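Local coordinates for succinylglutamate desuccinylase/aspartoacylase (Shewanella frigidimarina, PDB 3LWU), which binds zinc and is probably a hydrolase of the succinylglutamate desuccinylase/aspartoacylase family, acting on ester bonds, at residues A[20-28]-A[40-48]; A[119-127]-A[169-179]. All coordinates share one frame; numbering follows the deposited sequence.

Interaction 1 (A[20-28]-A[40-48]); sequences MTKAIQSSV and TVPIYSFMG
Ala23 sets its methyl group on one face of the Phe46 ring: CB lies 4.1 Å from the ring centroid, 22° off the normal, a CH-pi contact displaced toward the rim. Lys22 adds a second bump to the same ring, its CB 3.9 Å from Phe46 CD2, the two side chains crossing nearly at right angles. Phe46 thus receives two neighbouring residues of 20-28, while its ring also packs against Met77 and Leu80 of helix 68-80. Lys22 carries its charged end past the ring to the carbonyls of Leu80 and Tyr83. Residues 24-28 pair antiparallel with 40-46 as the arms of a beta hairpin, the axes of these short segments 151° apart. Three hydrogen-bonded pairs, Ile24 with Ser45, Ser26 with Ile43 and Val28 with Val41, hold the arms together; Ser26 N lies 2.7 Å from Ile43 O. On the face bearing Ile43, Val28 CG2 meets Ile43 CG1 at 3.9 Å, and Ser26 OG rests 3.6 Å from Ile43 CB. The other face carries Gln25 beside Tyr44. Gln25 stretches out, CG opposite its backbone N, which takes it alongside the phenol in the same direction, and its CD comes 3.4 Å from Tyr44 CE1. Amide and ring planes are 49° apart, so the two do not stack flat. Both polar ends reach a second subunit: Gln25 NE2 donates to the carbonyl of its Asp344, and Tyr44 OH bonds to its Ile343 and Tyr346.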
loop_
_atom_site.group_PDB
_atom_site.type_symbol
_atom_site.label_atom_id
_atom_site.label_comp_id
_atom_site.label_asym_id
_atom_site.label_seq_id
_atom_site.Cartn_x
_atom_site.Cartn_y
_atom_site.Cartn_z
HETATM N N MSE A 20 -10.274 22.358 -34.875
HETATM C CA MSE A 20 -8.914 22.831 -35.254
HETATM C C MSE A 20 -8.236 23.617 -34.085
HETATM O O MSE A 20 -8.178 24.864 -34.161
HETATM C CB MSE A 20 -9.020 23.730 -36.497
ATOM N N THR A 21 -7.732 22.920 -33.039
ATOM C CA THR A 21 -7.026 23.601 -31.927
ATOM C C THR A 21 -5.795 24.429 -32.341
ATOM O O THR A 21 -5.034 24.030 -33.215
ATOM C CB THR A 21 -6.543 22.655 -30.829
ATOM O OG1 THR A 21 -5.897 23.423 -29.793
ATOM C CG2 THR A 21 -5.538 21.660 -31.388
ATOM N N LYS A 22 -5.616 25.571 -31.680
ATOM C CA LYS A 22 -4.418 26.429 -31.852
ATOM C C LYS A 22 -3.196 25.840 -31.156
ATOM O O LYS A 22 -2.087 26.200 -31.477
ATOM C CB LYS A 22 -4.633 27.842 -31.264
ATOM C CG LYS A 22 -5.692 28.634 -31.937
ATOM C CD LYS A 22 -5.661 30.124 -31.593
ATOM C CE LYS A 22 -6.028 30.409 -30.159
ATOM N NZ LYS A 22 -6.726 31.726 -30.049
ATOM N N ALA A 23 -3.420 24.950 -30.195
ATOM C CA ALA A 23 -2.340 24.372 -29.389
ATOM C C ALA A 23 -1.398 23.481 -30.211
ATOM O O ALA A 23 -1.856 22.671 -31.012
ATOM C CB ALA A 23 -2.929 23.569 -28.227
ATOM N N ILE A 24 -0.095 23.660 -30.022
ATOM C CA ILE A 24 0.897 22.688 -30.486
ATOM C C ILE A 24 1.133 21.694 -29.328
ATOM O O ILE A 24 1.441 22.118 -28.207
ATOM C CB ILE A 24 2.245 23.361 -30.825
ATOM C CG1 ILE A 24 2.087 24.509 -31.865
ATOM C CG2 ILE A 24 3.249 22.304 -31.266
ATOM C CD1 ILE A 24 0.997 24.298 -32.920
ATOM N N GLN A 25 0.965 20.397 -29.607
ATOM C CA GLN A 25 1.107 19.317 -28.605
ATOM C C GLN A 25 2.482 18.656 -28.676
ATOM O O GLN A 25 2.912 18.294 -29.740
ATOM C CB GLN A 25 0.044 18.244 -28.806
ATOM C CG GLN A 25 0.121 17.104 -27.766
ATOM C CD GLN A 25 -1.155 16.269 -27.685
ATOM O OE1 GLN A 25 -2.108 16.511 -28.409
ATOM N NE2 GLN A 25 -1.184 15.306 -26.762
ATOM N N SER A 26 3.182 18.529 -27.550
ATOM C CA SER A 26 4.419 17.756 -27.513
ATOM C C SER A 26 4.418 16.916 -26.249
ATOM O O SER A 26 3.376 16.801 -25.576
ATOM C CB SER A 26 5.654 18.667 -27.568
ATOM O OG SER A 26 5.572 19.639 -26.548
ATOM N N SER A 27 5.568 16.315 -25.925
ATOM C CA SER A 27 5.658 15.578 -24.681
ATOM C C SER A 27 7.062 15.591 -24.101
ATOM O O SER A 27 8.011 15.815 -24.815
ATOM C CB SER A 27 5.083 14.172 -24.848
ATOM O OG SER A 27 5.984 13.305 -25.458
ATOM N N VAL A 28 7.166 15.443 -22.788
ATOM C CA VAL A 28 8.439 15.499 -22.098
ATOM C C VAL A 28 8.601 14.247 -21.245
ATOM O O VAL A 28 7.657 13.845 -20.529
ATOM C CB VAL A 28 8.515 16.713 -21.191
ATOM C CG1 VAL A 28 9.737 16.619 -20.301
ATOM C CG2 VAL A 28 8.635 17.975 -22.043
ATOM N N THR A 40 5.957 9.921 -19.289
ATOM C CA THR A 40 5.854 11.134 -20.078
ATOM C C THR A 40 4.705 12.044 -19.608
ATOM O O THR A 40 3.703 11.586 -19.001
ATOM C CB THR A 40 5.706 10.792 -21.596
ATOM O OG1 THR A 40 4.463 10.158 -21.785
ATOM C CG2 THR A 40 6.775 9.822 -22.094
ATOM N N VAL A 41 4.893 13.341 -19.836
ATOM C CA VAL A 41 3.923 14.386 -19.552
ATOM C C VAL A 41 3.592 15.070 -20.858
ATOM O O VAL A 41 4.503 15.448 -21.585
ATOM C CB VAL A 41 4.503 15.415 -18.583
ATOM C CG1 VAL A 41 3.556 16.591 -18.394
ATOM C CG2 VAL A 41 4.847 14.726 -17.241
ATOM N N PRO A 42 2.288 15.229 -21.173
ATOM C CA PRO A 42 1.870 15.927 -22.380
ATOM C C PRO A 42 1.951 17.444 -22.162
ATOM O O PRO A 42 1.601 17.924 -21.105
ATOM C CB PRO A 42 0.423 15.476 -22.564
ATOM C CG PRO A 42 -0.060 15.122 -21.199
ATOM C CD PRO A 42 1.148 14.677 -20.421
ATOM N N ILE A 43 2.453 18.154 -23.162
ATOM C CA ILE A 43 2.653 19.585 -23.133
ATOM C C ILE A 43 1.866 20.192 -24.310
ATOM O O ILE A 43 1.940 19.714 -25.457
ATOM C CB ILE A 43 4.178 19.949 -23.213
ATOM C CG1 ILE A 43 4.974 19.264 -22.059
ATOM C CG2 ILE A 43 4.415 21.449 -23.213
ATOM C CD1 ILE A 43 4.636 19.746 -20.666
ATOM N N TYR A 44 1.099 21.242 -23.993
ATOM C CA TYR A 44 0.309 21.989 -24.944
ATOM C C TYR A 44 0.803 23.414 -24.863
ATOM O O TYR A 44 0.964 23.971 -23.771
ATOM C CB TYR A 44 -1.185 21.953 -24.562
ATOM C CG TYR A 44 -1.785 20.577 -24.618
ATOM C CD1 TYR A 44 -2.157 20.015 -25.822
ATOM C CD2 TYR A 44 -1.934 19.809 -23.470
ATOM C CE1 TYR A 44 -2.718 18.709 -25.887
ATOM C CE2 TYR A 44 -2.474 18.492 -23.531
ATOM C CZ TYR A 44 -2.865 17.966 -24.748
ATOM O OH TYR A 44 -3.435 16.717 -24.822
ATOM N N SER A 45 1.025 24.005 -26.019
ATOM C CA SER A 45 1.534 25.356 -26.082
ATOM C C SER A 45 0.663 26.238 -26.979
ATOM O O SER A 45 0.440 25.898 -28.133
ATOM C CB SER A 45 2.986 25.319 -26.581
ATOM O OG SER A 45 3.432 26.638 -26.817
ATOM N N PHE A 46 0.134 27.338 -26.426
ATOM C CA PHE A 46 -0.520 28.359 -27.228
ATOM C C PHE A 46 0.495 29.471 -27.438
ATOM O O PHE A 46 0.856 30.182 -26.504
ATOM C CB PHE A 46 -1.773 28.918 -26.525
ATOM C CG PHE A 46 -2.975 27.961 -26.502
ATOM C CD1 PHE A 46 -3.062 26.964 -25.580
ATOM C CD2 PHE A 46 -4.007 28.100 -27.401
ATOM C CE1 PHE A 46 -4.143 26.093 -25.587
ATOM C CE2 PHE A 46 -5.083 27.275 -27.397
ATOM C CZ PHE A 46 -5.154 26.260 -26.496
HETATM N N MSE A 47 0.980 29.611 -28.654
HETATM C CA MSE A 47 2.020 30.605 -28.967
HETATM C C MSE A 47 1.475 31.979 -28.820
HETATM O O MSE A 47 0.422 32.240 -29.343
HETATM C CB MSE A 47 2.385 30.560 -30.425
HETATM C CG MSE A 47 3.510 29.676 -30.782
HETATM SE SE MSE A 47 3.776 30.083 -32.694
HETATM C CE MSE A 47 3.934 28.142 -33.059
ATOM N N GLY A 48 2.213 32.873 -28.183
ATOM C CA GLY A 48 1.817 34.262 -28.136
ATOM C C GLY A 48 2.167 34.972 -29.441
ATOM O O GLY A 48 3.152 34.647 -30.050
#

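Interaction 2 (A[119-127]-A[169-179]); sequences NWNREYFDH and STGHRLAVNLQ
Gln179 reaches from helix 170-182 to the backbone of Phe125 and grips it with both ends of its amide. Its CB lies in the plane of the Tyr124 ring, at the edge, 4.0 Å from Tyr124 CD1. From there CG stands anti to the backbone N (chi1 -175°) and the chain stays extended, carrying CD to within 3.6 Å of Phe125 N. At the tip OE1 accepts from Phe125 N at 2.7 Å, the N-H pointing at a lone pair (171°), and NE2 donates to a lone pair of Phe125 O at 2.8 Å. That carbonyl oxygen lies only 8° out of the amide plane, so the paired bonds fix the rotation of the amide; NE2 also bonds to His183. Shortened to an alanine here, the side chain would probably leave Phe125 N and O without these mates and the loop freer to shift from the helix. One turn back, Ala175 CB sits over a face of the Tyr124 ring, 4.0 Å from its centroid, while Tyr124 OH bonds to Gln59. Near the helix start, Gly171 presents its CA to the edge of Trp120, 3.6 Å from CZ3; a CB here would clash with Glu123 OE2. Glu123 crosses above one face of the His172 imidazole, and a water bonds to both its OE2 and Ser169 OG. Ser169 is the helix N-cap, its OG accepting from His172 N. In this zinc-binding, probably catalytic domain, the contact seats a non-regular loop along a helix; Asn119 OD1 accepts from Asn121 N, an Asx turn, and bonds to the zinc ligand His63.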
loop_
_atom_site.group_PDB
_atom_site.type_symbol
_atom_site.label_atom_id
_atom_site.label_comp_id
_atom_site.label_asym_id
_atom_site.label_seq_id
_atom_site.Cartn_x
_atom_site.Cartn_y
_atom_site.Cartn_z
ATOM N N ASN A 119 7.356 13.346 -0.361
ATOM C CA ASN A 119 6.293 14.126 -0.940
ATOM C C ASN A 119 6.763 14.700 -2.281
ATOM O O ASN A 119 7.790 15.336 -2.342
ATOM C CB ASN A 119 5.927 15.248 0.040
ATOM C CG ASN A 119 4.653 16.056 -0.380
ATOM O OD1 ASN A 119 4.435 16.352 -1.568
ATOM N ND2 ASN A 119 3.812 16.403 0.618
ATOM N N TRP A 120 6.018 14.448 -3.354
ATOM C CA TRP A 120 6.440 14.869 -4.661
ATOM C C TRP A 120 6.575 16.388 -4.704
ATOM O O TRP A 120 7.425 16.908 -5.402
ATOM C CB TRP A 120 5.430 14.468 -5.716
ATOM C CG TRP A 120 5.160 12.989 -5.889
ATOM C CD1 TRP A 120 3.941 12.366 -5.767
ATOM C CD2 TRP A 120 6.094 11.968 -6.251
ATOM N NE1 TRP A 120 4.065 11.020 -6.045
ATOM C CE2 TRP A 120 5.375 10.755 -6.351
ATOM C CE3 TRP A 120 7.469 11.957 -6.514
ATOM C CZ2 TRP A 120 5.980 9.560 -6.678
ATOM C CZ3 TRP A 120 8.073 10.737 -6.843
ATOM C CH2 TRP A 120 7.321 9.573 -6.946
ATOM N N ASN A 121 5.721 17.097 -3.960
ATOM C CA ASN A 121 5.773 18.551 -3.926
ATOM C C ASN A 121 6.805 19.142 -2.981
ATOM O O ASN A 121 6.748 20.360 -2.706
ATOM C CB ASN A 121 4.403 19.143 -3.634
ATOM C CG ASN A 121 4.265 20.575 -4.139
ATOM O OD1 ASN A 121 4.852 20.972 -5.161
ATOM N ND2 ASN A 121 3.521 21.369 -3.400
ATOM N N ARG A 122 7.732 18.325 -2.483
ATOM C CA ARG A 122 8.827 18.793 -1.621
ATOM C C ARG A 122 10.169 18.489 -2.292
ATOM O O ARG A 122 11.189 18.515 -1.659
ATOM C CB ARG A 122 8.816 18.080 -0.251
ATOM C CG ARG A 122 7.576 18.295 0.655
ATOM C CD ARG A 122 7.641 19.495 1.636
ATOM N NE ARG A 122 6.957 20.644 1.027
ATOM C CZ ARG A 122 5.639 20.889 1.080
ATOM N NH1 ARG A 122 4.805 20.112 1.769
ATOM N NH2 ARG A 122 5.152 21.947 0.445
ATOM N N GLU A 123 10.154 18.218 -3.583
ATOM C CA GLU A 123 11.288 17.716 -4.308
ATOM C C GLU A 123 11.916 18.762 -5.233
ATOM O O GLU A 123 12.832 18.443 -5.964
ATOM C CB GLU A 123 10.832 16.513 -5.166
ATOM C CG GLU A 123 10.517 15.209 -4.386
ATOM C CD GLU A 123 11.783 14.492 -3.880
ATOM O OE1 GLU A 123 12.497 15.042 -3.038
ATOM O OE2 GLU A 123 12.087 13.365 -4.290
ATOM N N TYR A 124 11.419 20.001 -5.228
ATOM C CA TYR A 124 11.922 21.013 -6.160
ATOM C C TYR A 124 13.304 21.511 -5.722
ATOM O O TYR A 124 13.753 21.274 -4.584
ATOM C CB TYR A 124 10.920 22.158 -6.359
ATOM C CG TYR A 124 9.706 21.711 -7.147
ATOM C CD1 TYR A 124 9.727 21.666 -8.524
ATOM C CD2 TYR A 124 8.560 21.270 -6.500
ATOM C CE1 TYR A 124 8.627 21.232 -9.243
ATOM C CE2 TYR A 124 7.448 20.803 -7.218
ATOM C CZ TYR A 124 7.497 20.795 -8.578
ATOM O OH TYR A 124 6.412 20.380 -9.261
ATOM N N PHE A 125 13.994 22.144 -6.651
ATOM C CA PHE A 125 15.398 22.516 -6.448
ATOM C C PHE A 125 15.561 23.976 -5.999
ATOM O O PHE A 125 15.074 24.889 -6.668
ATOM C CB PHE A 125 16.178 22.313 -7.748
ATOM C CG PHE A 125 17.627 22.737 -7.666
ATOM C CD1 PHE A 125 18.470 22.171 -6.726
ATOM C CD2 PHE A 125 18.152 23.667 -8.561
ATOM C CE1 PHE A 125 19.809 22.531 -6.666
ATOM C CE2 PHE A 125 19.478 24.026 -8.495
ATOM C CZ PHE A 125 20.305 23.455 -7.538
ATOM N N ASP A 126 16.274 24.159 -4.888
ATOM C CA ASP A 126 16.677 25.465 -4.345
ATOM C C ASP A 126 18.055 25.797 -4.886
ATOM O O ASP A 126 19.018 25.098 -4.611
ATOM C CB ASP A 126 16.750 25.339 -2.817
ATOM C CG ASP A 126 17.249 26.616 -2.108
ATOM O OD1 ASP A 126 17.564 27.655 -2.745
ATOM O OD2 ASP A 126 17.308 26.561 -0.860
ATOM N N HIS A 127 18.155 26.868 -5.665
ATOM C CA HIS A 127 19.419 27.195 -6.339
ATOM C C HIS A 127 20.538 27.701 -5.418
ATOM O O HIS A 127 21.706 27.626 -5.802
ATOM C CB HIS A 127 19.179 28.211 -7.458
ATOM C CG HIS A 127 18.313 27.700 -8.570
ATOM N ND1 HIS A 127 18.826 27.225 -9.758
ATOM C CD2 HIS A 127 16.968 27.597 -8.675
ATOM C CE1 HIS A 127 17.832 26.863 -10.553
ATOM N NE2 HIS A 127 16.695 27.070 -9.917
ATOM N N SER A 169 17.305 11.289 -7.257
ATOM C CA SER A 169 16.105 10.474 -6.988
ATOM C C SER A 169 15.046 10.570 -8.084
ATOM O O SER A 169 15.048 11.505 -8.880
ATOM C CB SER A 169 15.469 10.833 -5.642
ATOM O OG SER A 169 14.943 12.131 -5.696
ATOM N N THR A 170 14.123 9.612 -8.093
ATOM C CA THR A 170 13.017 9.586 -9.064
ATOM C C THR A 170 12.229 10.887 -8.926
ATOM O O THR A 170 11.950 11.571 -9.905
ATOM C CB THR A 170 12.126 8.341 -8.785
ATOM O OG1 THR A 170 12.950 7.174 -8.865
ATOM C CG2 THR A 170 10.955 8.214 -9.706
ATOM N N GLY A 171 11.926 11.254 -7.692
ATOM C CA GLY A 171 11.147 12.475 -7.399
ATOM C C GLY A 171 11.884 13.761 -7.752
ATOM O O GLY A 171 11.304 14.656 -8.304
ATOM N N HIS A 172 13.174 13.828 -7.483
ATOM C CA HIS A 172 13.970 15.000 -7.889
ATOM C C HIS A 172 14.031 15.121 -9.431
ATOM O O HIS A 172 14.018 16.230 -9.995
ATOM C CB HIS A 172 15.402 14.957 -7.302
ATOM C CG HIS A 172 15.506 15.360 -5.856
ATOM N ND1 HIS A 172 16.435 14.803 -4.991
ATOM C CD2 HIS A 172 14.854 16.310 -5.140
ATOM C CE1 HIS A 172 16.311 15.361 -3.796
ATOM N NE2 HIS A 172 15.363 16.281 -3.861
ATOM N N ARG A 173 14.136 14.002 -10.129
ATOM C CA ARG A 173 14.158 14.084 -11.595
ATOM C C ARG A 173 12.845 14.623 -12.165
ATOM O O ARG A 173 12.864 15.475 -13.048
ATOM C CB ARG A 173 14.453 12.733 -12.230
ATOM C CG ARG A 173 14.373 12.733 -13.748
ATOM C CD ARG A 173 14.821 11.345 -14.250
ATOM N NE ARG A 173 16.266 11.192 -14.114
ATOM C CZ ARG A 173 17.161 11.729 -14.934
ATOM N NH1 ARG A 173 16.816 12.453 -15.990
ATOM N NH2 ARG A 173 18.417 11.518 -14.705
ATOM N N LEU A 174 11.732 14.108 -11.676
ATOM C CA LEU A 174 10.429 14.660 -12.024
ATOM C C LEU A 174 10.399 16.193 -11.771
ATOM O O LEU A 174 10.103 16.979 -12.678
ATOM C CB LEU A 174 9.324 13.966 -11.221
ATOM C CG LEU A 174 7.936 14.645 -11.315
ATOM C CD1 LEU A 174 7.356 14.535 -12.707
ATOM C CD2 LEU A 174 7.023 14.074 -10.284
ATOM N N ALA A 175 10.754 16.587 -10.550
ATOM C CA ALA A 175 10.590 17.965 -10.095
ATOM C C ALA A 175 11.454 18.891 -10.943
ATOM O O ALA A 175 10.962 19.909 -11.433
ATOM C CB ALA A 175 10.896 18.073 -8.621
ATOM N N VAL A 176 12.708 18.497 -11.175
ATOM C CA VAL A 176 13.626 19.260 -11.975
ATOM C C VAL A 176 13.130 19.480 -13.422
ATOM O O VAL A 176 13.242 20.594 -13.946
ATOM C CB VAL A 176 15.040 18.617 -11.951
ATOM C CG1 VAL A 176 15.905 19.150 -13.054
ATOM C CG2 VAL A 176 15.677 18.878 -10.618
ATOM N N ASN A 177 12.587 18.437 -14.059
ATOM C CA ASN A 177 12.095 18.556 -15.428
ATOM C C ASN A 177 10.933 19.555 -15.497
ATOM O O ASN A 177 10.827 20.355 -16.425
ATOM C CB ASN A 177 11.607 17.189 -15.939
ATOM C CG ASN A 177 12.700 16.372 -16.560
ATOM O OD1 ASN A 177 13.112 15.330 -16.026
ATOM N ND2 ASN A 177 13.143 16.790 -17.705
ATOM N N LEU A 178 10.056 19.515 -14.501
ATOM C CA LEU A 178 8.946 20.469 -14.454
ATOM C C LEU A 178 9.437 21.893 -14.200
ATOM O O LEU A 178 8.935 22.844 -14.790
ATOM C CB LEU A 178 7.930 20.077 -13.394
ATOM C CG LEU A 178 7.257 18.696 -13.609
ATOM C CD1 LEU A 178 6.296 18.399 -12.464
ATOM C CD2 LEU A 178 6.544 18.546 -14.971
ATOM N N GLN A 179 10.417 22.024 -13.312
ATOM C CA GLN A 179 10.901 23.298 -12.845
ATOM C C GLN A 179 11.635 24.017 -13.982
ATOM O O GLN A 179 11.537 25.269 -14.114
ATOM C CB GLN A 179 11.822 23.068 -11.629
ATOM C CG GLN A 179 12.337 24.322 -10.934
ATOM C CD GLN A 179 13.095 24.039 -9.615
ATOM O OE1 GLN A 179 12.928 22.993 -8.977
ATOM N NE2 GLN A 179 13.908 24.997 -9.198
HETATM O O HOH W 1 14.312 12.586 -2.920
#

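The two contacts lie in series along the chain, their centres 22 Å apart; the first joins the arms of hairpin 24-32/38-46, the second a loop and helix 170-182. They meet where Val28 of the hairpin packs against the Asn177 side chain on the helix. Interaction 1 is peripheral, about 21 Å from the chain centre, and its Gln25 and Tyr44 bond to the second subunit. Interaction 2 is buried, about 14 Å from that centre, and closer to the metal: the side chain of Trp120 is about 8 Å from the zinc ion and about 5 Å from that of His63, and Tyr124 lies about 6 Å, side chain to side chain, from His192.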